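Local structure of D-alanyl-D-alanine carboxypeptidase (5TR7) at residues L146-T149 with P150-A154; I45-E48 with V49-N53; G112-D115 with A116-L120. The protein probably removes the terminal D-alanine from the peptide stems of cell-wall precursors, as a penicillin-binding serine carboxypeptidase of the peptidase S11 family. All blocks are in the same frame, centred on the assembly; numbering follows the deposited sequence.

All three contacts are helix ends read over three to five residues, and all belong to the carboxypeptidase domain. Contacts 1 and 3 are helix starts with the same chemistry, a threonine hydroxyl at the N-cap taking a backbone N-H from three residues on, but contact 1 is buried against the five-stranded sheet whereas contact 3 has its cap at the surface. Contact 2 is the reverse case, the C-terminal end of helix 37-50, closed by backbone bonds around a glycine and by one carboxylate-amide bond among exposed, charged side chains. At their nearest atoms contacts 2 and 3 are about 4 Å apart; contact 1 is about 14 Å from contact 2 and 8 Å from contact 3.

Contact 1. Residues L146-T149 with P150-A154; sequences LYST and PYDLA
The chain runs extended through Ser148 and Thr149 and turns helical at Pro150, with Leu153 N donating to Thr149 O at 2.8 Å to close the first helical turn. Thr149 is the N-cap: Thr149 OG1, set between its own backbone N and carbonyl carbon (chi1 66°), accepts from Asp152 N at 3.0 Å with an N-H...O angle of 165°. The Asp152 carboxylate folds back beside the same hydroxyl, Asp152 CG 3.2 Å from Thr149 OG1, while Asp152 OD2 takes a bond from Asn132 N and pairs with Ser133 OG. Ser148 OG also bonds to Ser133 OG and rests 3.5 Å from Asp152 CB and 3.7 Å from Leu153 CG, so one serine outside the turn ties its two flanks together. The proline ring meets Thr149 CB through the peptide link at the entry to the helix. This capped start of helix 150-163 is buried: Pro150 and Leu153 pack on Met228 of strand 221-230, Pro150 and Ala154 on Val12 of strand 10-15, and Leu153 reaches Met39 of helix 37-50, whose Lys38 is the predicted proton acceptor.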
loop_
_atom_site.group_PDB
_atom_site.type_symbol
_atom_site.label_atom_id
_atom_site.label_comp_id
_atom_site.label_asym_id
_atom_site.label_seq_id
_atom_site.Cartn_x
_atom_site.Cartn_y
_atom_site.Cartn_z
ATOM N N LEU A 146 -0.943 15.187 -5.564
ATOM C CA LEU A 146 -0.789 13.766 -5.180
ATOM C C LEU A 146 -2.198 13.219 -5.179
ATOM O O LEU A 146 -3.011 13.620 -4.370
ATOM C CB LEU A 146 -0.122 13.619 -3.823
ATOM C CG LEU A 146 -0.040 12.238 -3.154
ATOM C CD1 LEU A 146 0.388 11.133 -4.086
ATOM C CD2 LEU A 146 0.900 12.297 -1.955
ATOM N N TYR A 147 -2.508 12.356 -6.133
ATOM C CA TYR A 147 -3.862 11.796 -6.220
ATOM C C TYR A 147 -3.897 10.472 -6.940
ATOM O O TYR A 147 -2.995 10.141 -7.696
ATOM C CB TYR A 147 -4.810 12.793 -6.933
ATOM C CG TYR A 147 -4.354 13.190 -8.318
ATOM C CD1 TYR A 147 -4.485 12.315 -9.409
ATOM C CD2 TYR A 147 -3.789 14.418 -8.535
ATOM C CE1 TYR A 147 -4.039 12.655 -10.667
ATOM C CE2 TYR A 147 -3.363 14.808 -9.798
ATOM C CZ TYR A 147 -3.489 13.951 -10.840
ATOM O OH TYR A 147 -3.044 14.417 -12.032
ATOM N N SER A 148 -4.964 9.725 -6.712
ATOM C CA SER A 148 -5.166 8.469 -7.389
ATOM C C SER A 148 -6.651 8.226 -7.409
ATOM O O SER A 148 -7.428 9.172 -7.219
ATOM C CB SER A 148 -4.421 7.316 -6.742
ATOM O OG SER A 148 -4.505 6.155 -7.560
ATOM N N THR A 149 -7.038 6.990 -7.726
ATOM C CA THR A 149 -8.446 6.579 -7.771
ATOM C C THR A 149 -8.529 5.137 -7.274
ATOM O O THR A 149 -7.519 4.391 -7.328
ATOM C CB THR A 149 -9.047 6.587 -9.203
ATOM O OG1 THR A 149 -8.394 5.587 -9.992
ATOM C CG2 THR A 149 -8.916 7.944 -9.899
ATOM N N PRO A 150 -9.722 4.733 -6.789
ATOM C CA PRO A 150 -9.895 3.362 -6.348
ATOM C C PRO A 150 -9.506 2.356 -7.407
ATOM O O PRO A 150 -8.934 1.312 -7.082
ATOM C CB PRO A 150 -11.388 3.256 -6.100
ATOM C CG PRO A 150 -11.778 4.632 -5.694
ATOM C CD PRO A 150 -10.867 5.574 -6.412
ATOM N N TYR A 151 -9.879 2.633 -8.649
ATOM C CA TYR A 151 -9.562 1.717 -9.715
ATOM C C TYR A 151 -8.049 1.613 -9.892
ATOM O O TYR A 151 -7.521 0.501 -9.938
ATOM C CB TYR A 151 -10.201 2.167 -11.031
ATOM C CG TYR A 151 -9.858 1.265 -12.169
ATOM C CD1 TYR A 151 -10.356 -0.046 -12.214
ATOM C CD2 TYR A 151 -9.014 1.679 -13.181
ATOM C CE1 TYR A 151 -9.976 -0.911 -13.227
ATOM C CE2 TYR A 151 -8.652 0.818 -14.206
ATOM C CZ TYR A 151 -9.178 -0.444 -14.251
ATOM O OH TYR A 151 -8.823 -1.269 -15.281
ATOM N N ASP A 152 -7.364 2.755 -9.960
ATOM C CA ASP A 152 -5.907 2.741 -10.106
ATOM C C ASP A 152 -5.217 2.034 -8.937
ATOM O O ASP A 152 -4.222 1.350 -9.136
ATOM C CB ASP A 152 -5.341 4.125 -10.278
ATOM C CG ASP A 152 -5.717 4.773 -11.637
ATOM O OD1 ASP A 152 -6.525 4.217 -12.426
ATOM O OD2 ASP A 152 -5.171 5.847 -11.904
ATOM N N LEU A 153 -5.727 2.266 -7.732
ATOM C CA LEU A 153 -5.184 1.599 -6.566
ATOM C C LEU A 153 -5.404 0.070 -6.659
ATOM O O LEU A 153 -4.520 -0.700 -6.283
ATOM C CB LEU A 153 -5.767 2.226 -5.259
ATOM C CG LEU A 153 -5.338 3.690 -4.997
ATOM C CD1 LEU A 153 -6.225 4.389 -4.012
ATOM C CD2 LEU A 153 -3.914 3.715 -4.512
ATOM N N ALA A 154 -6.505 -0.371 -7.279
ATOM C CA ALA A 154 -6.725 -1.779 -7.470
ATOM C C ALA A 154 -5.690 -2.354 -8.430
ATOM O O ALA A 154 -5.166 -3.467 -8.217
ATOM C CB ALA A 154 -8.091 -1.999 -8.060
#

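Contact 2. Residues I45-E48 with V49-N53; sequences IGQE and VKRGN
Ile45 O receives Val49 N at 2.9 Å, and the CG2 methyls of Ile45 and Val49 come within 4.2 Å along the same flank of the helix. The Ile45 side chain also touches Asn91 and Ile94 of helix 87-95 and Met106 of helix 100-111. Gly46 passes the ladder on, its O accepting from Lys50 N. Gln47 O takes Arg51 N at 3.0 Å, one residue further on. The Gln47 chain, bent at chi2, lies alongside Lys50 and points the same way, with Gln47 OE1 3.2 Å from Lys50 CE. Their polar ends are held by others: Gln47 NE2 bonds to Tyr43 OH, and Lys50 NZ to the carbonyl of Asp163. Gln47 OE1 also stands over one face of the Arg51 guanidinium, 4.0 Å from Arg51 NE. Glu48 holds Asn53 twice. Glu48 O accepts Asn53 N at 3.0 Å, and the carboxylate, swung back by a bend at chi2 (-64°), receives Asn53 ND2 on Glu48 OE1 at 2.6 Å. That side-chain bond is short and straight (164°); the donor sits above the carboxylate plane, yet OE1 lies in the plane of the amide. Between them Gly52, at phi 80°, turns the chain out of the helix. This positive phi, with Gly52 N bonded to Val49 O and Asn53 N to Glu48 O, back into the final turn, makes a Schellman motif, which here ends helix 37-50, the helix that bears the predicted catalytic Lys38 of the SxxK motif.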
loop_
_atom_site.group_PDB
_atom_site.type_symbol
_atom_site.label_atom_id
_atom_site.label_comp_id
_atom_site.label_asym_id
_atom_site.label_seq_id
_atom_site.Cartn_x
_atom_site.Cartn_y
_atom_site.Cartn_z
ATOM N N ILE A 45 10.504 -0.378 -5.186
ATOM C CA ILE A 45 11.551 -1.108 -4.435
ATOM C C ILE A 45 11.604 -2.594 -4.886
ATOM O O ILE A 45 12.650 -3.158 -5.097
ATOM C CB ILE A 45 11.301 -1.004 -2.936
ATOM C CG1 ILE A 45 11.522 0.439 -2.476
ATOM C CG2 ILE A 45 12.170 -1.972 -2.141
ATOM C CD1 ILE A 45 10.958 0.667 -1.052
ATOM N N GLY A 46 10.458 -3.201 -5.091
ATOM C CA GLY A 46 10.369 -4.619 -5.502
ATOM C C GLY A 46 11.010 -4.812 -6.871
ATOM O O GLY A 46 11.783 -5.762 -7.093
ATOM N N GLN A 47 10.748 -3.883 -7.775
ATOM C CA GLN A 47 11.381 -3.997 -9.071
ATOM C C GLN A 47 12.878 -3.861 -8.982
ATOM O O GLN A 47 13.608 -4.634 -9.634
ATOM C CB GLN A 47 10.788 -3.007 -10.039
ATOM C CG GLN A 47 9.351 -3.362 -10.487
ATOM C CD GLN A 47 9.308 -4.494 -11.468
ATOM O OE1 GLN A 47 10.322 -5.078 -11.750
ATOM N NE2 GLN A 47 8.148 -4.778 -12.032
ATOM N N GLU A 48 13.366 -2.932 -8.142
ATOM C CA GLU A 48 14.794 -2.729 -8.006
ATOM C C GLU A 48 15.468 -3.942 -7.418
ATOM O O GLU A 48 16.579 -4.280 -7.825
ATOM C CB GLU A 48 15.141 -1.470 -7.188
ATOM C CG GLU A 48 14.677 -0.157 -7.789
ATOM C CD GLU A 48 15.339 0.152 -9.122
ATOM O OE1 GLU A 48 16.553 -0.027 -9.276
ATOM O OE2 GLU A 48 14.644 0.591 -10.035
ATOM N N VAL A 49 14.832 -4.578 -6.439
ATOM C CA VAL A 49 15.370 -5.821 -5.825
ATOM C C VAL A 49 15.382 -6.942 -6.861
ATOM O O VAL A 49 16.375 -7.598 -7.006
ATOM C CB VAL A 49 14.498 -6.277 -4.640
ATOM C CG1 VAL A 49 14.908 -7.673 -4.149
ATOM C CG2 VAL A 49 14.524 -5.218 -3.516
ATOM N N LYS A 50 14.305 -7.146 -7.633
ATOM C CA LYS A 50 14.307 -8.218 -8.626
ATOM C C LYS A 50 15.368 -8.063 -9.653
ATOM O O LYS A 50 15.945 -9.042 -10.068
ATOM C CB LYS A 50 13.060 -8.270 -9.472
ATOM C CG LYS A 50 11.831 -8.793 -8.818
ATOM C CD LYS A 50 10.880 -9.262 -9.961
ATOM C CE LYS A 50 10.610 -8.150 -10.975
ATOM N NZ LYS A 50 9.410 -8.478 -11.736
ATOM N N ARG A 51 15.576 -6.841 -10.117
ATOM C CA ARG A 51 16.616 -6.636 -11.125
ATOM C C ARG A 51 18.009 -6.624 -10.554
ATOM O O ARG A 51 18.941 -6.488 -11.295
ATOM C CB ARG A 51 16.324 -5.311 -11.818
ATOM C CG ARG A 51 14.959 -5.370 -12.471
ATOM C CD ARG A 51 14.576 -3.978 -12.894
ATOM N NE ARG A 51 13.539 -3.964 -13.904
ATOM C CZ ARG A 51 13.030 -2.850 -14.425
ATOM N NH1 ARG A 51 13.460 -1.648 -14.015
ATOM N NH2 ARG A 51 12.093 -2.942 -15.366
ATOM N N GLY A 52 18.172 -6.721 -9.227
ATOM C CA GLY A 52 19.534 -6.696 -8.686
ATOM C C GLY A 52 20.189 -5.317 -8.548
ATOM O O GLY A 52 21.352 -5.258 -8.313
ATOM N N ASN A 53 19.450 -4.212 -8.629
ATOM C CA ASN A 53 20.079 -2.879 -8.467
ATOM C C ASN A 53 20.336 -2.567 -7.033
ATOM O O ASN A 53 21.203 -1.768 -6.745
ATOM C CB ASN A 53 19.216 -1.773 -9.051
ATOM C CG ASN A 53 18.957 -1.954 -10.524
ATOM O OD1 ASN A 53 19.595 -2.716 -11.176
ATOM N ND2 ASN A 53 17.939 -1.311 -11.012
#

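Contact 3. Residues G112-D115 with A116-L120; sequences GTED and AFVDL
Glu114 O takes Val118 N at 2.9 Å and is the acceptor of the shortest bond here. Around Glu114 O lie Val118 CG2, at 3.3 Å, and Phe117 CB, at 3.4 Å, so that this carbonyl is flanked by apolar carbons. One residue earlier Thr113 caps the helix. A chi1 of 63° turns its hydroxyl over the N-H groups of the first turn, where Thr113 OG1 accepts Ala116 N at 3.1 Å and in a nearly straight line (168°). Thr113 OG1 also brushes the Ala116 methyl, 3.5 Å away at Ala116 CB. Thr113 O meanwhile receives Phe117 N at 3.1 Å; the hydroxyl and the carbonyl of a single residue thus serve two successive N-H groups of the first turn. Gly112, at positive phi, leads into the cap as the chain leaves helix 100-111. Asp115 O accepts Asp119 N, and both aspartates are exposed. In the first turn of the helix, the acidic groups of Glu114 and Asp115 would be expected to sit favourably with its dipole.

The other face turns inward. The Glu114 chain is stretched out (chi2 175°) and bonds through OE1 to Ser138 OG, resting on Val104. Phe117 CG, anti to its backbone N, sends the ring away from the cap among Ala107 and Val110 of helix 100-111 and Thr41 and Val44 of helix 37-50. The arrangement is a classic threonine N-cap, starting helix 114-127 after Gly112 has ended helix 100-111, in the helical part of this penicillin-binding domain, where Phe117 packs against the helix of the predicted catalytic lysine.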
loop_
_atom_site.group_PDB
_atom_site.type_symbol
_atom_site.label_atom_id
_atom_site.label_comp_id
_atom_site.label_asym_id
_atom_site.label_seq_id
_atom_site.Cartn_x
_atom_site.Cartn_y
_atom_site.Cartn_z
ATOM N N GLY A 112 18.784 8.346 -5.198
ATOM C CA GLY A 112 19.557 9.490 -4.742
ATOM C C GLY A 112 18.753 10.525 -3.992
ATOM O O GLY A 112 19.144 10.955 -2.903
ATOM N N THR A 113 17.635 10.956 -4.568
ATOM C CA THR A 113 16.813 11.981 -3.945
ATOM C C THR A 113 15.367 11.559 -4.006
ATOM O O THR A 113 14.973 10.797 -4.909
ATOM C CB THR A 113 16.877 13.278 -4.744
ATOM O OG1 THR A 113 16.328 13.020 -6.032
ATOM C CG2 THR A 113 18.315 13.793 -4.876
ATOM N N GLU A 114 14.547 12.097 -3.101
ATOM C CA GLU A 114 13.156 11.761 -3.121
ATOM C C GLU A 114 12.518 12.106 -4.451
ATOM O O GLU A 114 11.706 11.308 -4.955
ATOM C CB GLU A 114 12.331 12.329 -1.945
ATOM C CG GLU A 114 10.940 11.619 -1.813
ATOM C CD GLU A 114 10.144 12.075 -0.594
ATOM O OE1 GLU A 114 9.077 11.489 -0.261
ATOM O OE2 GLU A 114 10.586 13.029 0.063
ATOM N N ASP A 115 12.890 13.235 -5.047
ATOM C CA ASP A 115 12.302 13.680 -6.303
ATOM C C ASP A 115 12.513 12.692 -7.430
ATOM O O ASP A 115 11.586 12.393 -8.178
ATOM C CB ASP A 115 12.830 15.062 -6.722
ATOM C CG ASP A 115 12.353 16.187 -5.822
ATOM O OD1 ASP A 115 11.341 16.037 -5.090
ATOM O OD2 ASP A 115 12.989 17.252 -5.883
ATOM N N ALA A 116 13.734 12.210 -7.594
ATOM C CA ALA A 116 13.994 11.246 -8.657
ATOM C C ALA A 116 13.233 9.985 -8.367
ATOM O O ALA A 116 12.697 9.362 -9.262
ATOM C CB ALA A 116 15.481 10.978 -8.777
ATOM N N PHE A 117 13.108 9.605 -7.102
ATOM C CA PHE A 117 12.336 8.360 -6.765
ATOM C C PHE A 117 10.908 8.545 -7.223
ATOM O O PHE A 117 10.327 7.646 -7.828
ATOM C CB PHE A 117 12.414 7.988 -5.304
ATOM C CG PHE A 117 11.727 6.696 -4.959
ATOM C CD1 PHE A 117 12.367 5.497 -5.134
ATOM C CD2 PHE A 117 10.417 6.688 -4.476
ATOM C CE1 PHE A 117 11.727 4.281 -4.795
ATOM C CE2 PHE A 117 9.770 5.510 -4.185
ATOM C CZ PHE A 117 10.446 4.297 -4.296
ATOM N N VAL A 118 10.389 9.745 -7.027
ATOM C CA VAL A 118 9.029 10.097 -7.480
ATOM C C VAL A 118 8.929 9.981 -9.027
ATOM O O VAL A 118 7.923 9.534 -9.561
ATOM C CB VAL A 118 8.575 11.459 -6.949
ATOM C CG1 VAL A 118 7.233 11.796 -7.505
ATOM C CG2 VAL A 118 8.462 11.456 -5.437
ATOM N N ASP A 119 9.971 10.367 -9.737
ATOM C CA ASP A 119 9.979 10.169 -11.216
ATOM C C ASP A 119 9.783 8.681 -11.512
ATOM O O ASP A 119 8.940 8.303 -12.311
ATOM C CB ASP A 119 11.310 10.655 -11.864
ATOM C CG ASP A 119 11.503 12.165 -11.786
ATOM O OD1 ASP A 119 10.509 12.855 -11.491
ATOM O OD2 ASP A 119 12.613 12.693 -12.099
ATOM N N LEU A 120 10.542 7.803 -10.871
ATOM C CA LEU A 120 10.317 6.367 -11.119
ATOM C C LEU A 120 8.875 5.950 -10.724
ATOM O O LEU A 120 8.246 5.159 -11.450
ATOM C CB LEU A 120 11.232 5.478 -10.309
ATOM C CG LEU A 120 12.724 5.699 -10.526
ATOM C CD1 LEU A 120 13.404 4.813 -9.490
ATOM C CD2 LEU A 120 13.170 5.401 -11.957
#